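Local coordinates for protein Plm1 (Streptomyces sp. HK803, PDB 4HXY) that probably reduces the beta-keto group of a growing polyketide chain with NADPH, as the ketoreductase of the first phoslactomycin module, at residues P25-L30 against R53-D58. Sequence-based numbering, arbitrary orientation.
Sequences PGNWLL and RSTAPD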
# COMPACT_ATOMS: atom_id res chain seq x y z
N PRO A 25 7.62 10.50 30.63
CA PRO A 25 7.77 9.82 31.90
C PRO A 25 7.34 8.37 31.83
O PRO A 25 6.50 8.02 30.99
CB PRO A 25 6.81 10.59 32.82
CG PRO A 25 5.74 11.05 31.91
CD PRO A 25 6.42 11.34 30.59
N GLY A 26 7.90 7.57 32.72
CA GLY A 26 7.44 6.21 32.95
C GLY A 26 8.47 5.16 32.57
O GLY A 26 9.63 5.47 32.27
N ASN A 27 8.02 3.91 32.58
CA ASN A 27 8.84 2.76 32.33
C ASN A 27 8.50 2.24 30.93
O ASN A 27 7.53 1.52 30.76
CB ASN A 27 8.52 1.70 33.38
CG ASN A 27 9.39 0.47 33.31
OD1 ASN A 27 10.48 0.47 32.72
ND2 ASN A 27 8.91 -0.61 33.93
N TRP A 28 9.29 2.64 29.93
CA TRP A 28 8.99 2.30 28.54
C TRP A 28 9.85 1.19 28.01
O TRP A 28 11.01 1.05 28.39
CB TRP A 28 9.07 3.55 27.62
CG TRP A 28 7.87 4.42 27.75
CD1 TRP A 28 7.49 5.13 28.85
CD2 TRP A 28 6.90 4.70 26.73
NE1 TRP A 28 6.32 5.82 28.59
CE2 TRP A 28 5.94 5.56 27.30
CE3 TRP A 28 6.75 4.30 25.39
CZ2 TRP A 28 4.86 6.04 26.57
CZ3 TRP A 28 5.67 4.75 24.69
CH2 TRP A 28 4.73 5.62 25.28
N LEU A 29 9.28 0.41 27.10
CA LEU A 29 9.97 -0.67 26.42
C LEU A 29 10.29 -0.20 25.00
O LEU A 29 9.42 0.25 24.29
CB LEU A 29 9.08 -1.91 26.37
CG LEU A 29 9.55 -3.05 25.47
CD1 LEU A 29 10.81 -3.67 26.03
CD2 LEU A 29 8.46 -4.06 25.35
N LEU A 30 11.56 -0.29 24.61
CA LEU A 30 11.97 0.17 23.30
C LEU A 30 12.33 -1.04 22.47
O LEU A 30 13.15 -1.84 22.89
CB LEU A 30 13.16 1.12 23.44
CG LEU A 30 12.88 2.60 23.70
CD1 LEU A 30 11.62 2.86 24.47
CD2 LEU A 30 14.06 3.31 24.27
N ARG A 53 9.26 -9.85 31.72
CA ARG A 53 7.92 -9.94 31.13
C ARG A 53 6.76 -9.92 32.13
O ARG A 53 5.59 -9.78 31.73
CB ARG A 53 7.81 -11.17 30.22
CG ARG A 53 8.10 -10.89 28.74
CD ARG A 53 9.56 -10.63 28.48
NE ARG A 53 9.86 -10.56 27.05
CZ ARG A 53 11.03 -10.18 26.55
NH1 ARG A 53 12.05 -9.84 27.34
NH2 ARG A 53 11.19 -10.14 25.23
N SER A 54 7.06 -10.06 33.42
CA SER A 54 6.04 -9.93 34.46
C SER A 54 5.66 -8.46 34.74
O SER A 54 4.56 -8.19 35.19
CB SER A 54 6.46 -10.66 35.74
OG SER A 54 7.58 -10.05 36.35
N THR A 55 6.57 -7.53 34.45
CA THR A 55 6.28 -6.10 34.60
C THR A 55 5.58 -5.57 33.33
O THR A 55 5.97 -5.93 32.22
CB THR A 55 7.57 -5.30 34.84
OG1 THR A 55 8.13 -5.68 36.11
CG2 THR A 55 7.27 -3.79 34.86
N ALA A 56 4.55 -4.75 33.52
CA ALA A 56 3.87 -4.10 32.38
C ALA A 56 4.48 -2.71 32.12
O ALA A 56 4.31 -1.79 32.92
CB ALA A 56 2.36 -3.98 32.66
N PRO A 57 5.18 -2.54 30.98
CA PRO A 57 5.67 -1.20 30.72
C PRO A 57 4.52 -0.23 30.50
O PRO A 57 3.43 -0.63 30.09
CB PRO A 57 6.51 -1.35 29.44
CG PRO A 57 6.11 -2.62 28.85
CD PRO A 57 5.67 -3.51 29.98
N ASP A 58 4.79 1.04 30.77
CA ASP A 58 3.80 2.12 30.63
C ASP A 58 3.52 2.40 29.15
O ASP A 58 2.47 2.95 28.81
CB ASP A 58 4.29 3.38 31.34
CG ASP A 58 4.43 3.18 32.86
OD1 ASP A 58 3.49 2.58 33.42
OD2 ASP A 58 5.45 3.57 33.46
O HOH W 1 6.27 -0.46 34.95
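In the N-terminal, Rossmann-like structural subdomain, as in other modular polyketide synthase ketoreductases, and apart from the NADPH-binding part, two hydrogen bonds tie the chain leading into strand 28-32 to the loop leading into its parallel neighbour 59-63. Asn-27 N gives its hydrogen to Asp-58 OD2 at 2.7 Å, nearly straight at 168°, on the anti lone pair of the carboxylate. Asp-58 N returns a bond to Asn-27 O at 2.8 Å, in the carbonyl plane. Aspartate suits this place because its short chain, with CG beside its own backbone N (chi1 -64°), carries the carboxylate to the amide while that N reaches the carbonyl. Glycine precedes the gripped amide: a CB on Gly-26 would run into OD2. Asparagine suits its site because side-chain ND2 supplies an N-H to a water that donates in turn to Ala-56 O. Tryptophan combines a broad face, laid over Asp-58 C, with an N-H donor at the ring edge: Trp-28 NE1 reaches Pro-25 O at 3.3 Å, bent to 135° at the hydrogen, the donor above the carbonyl plane. A leucine here, lacking NE1, would probably leave Pro-25 O without this hydrogen bond and loosen the cover over Asp-58. Deeper in, Leu-29 bonds through its backbone to Gly-59 and Leu-61, and the rigid Pro-57 ring sets CG 3.9 Å from Leu-29 CB.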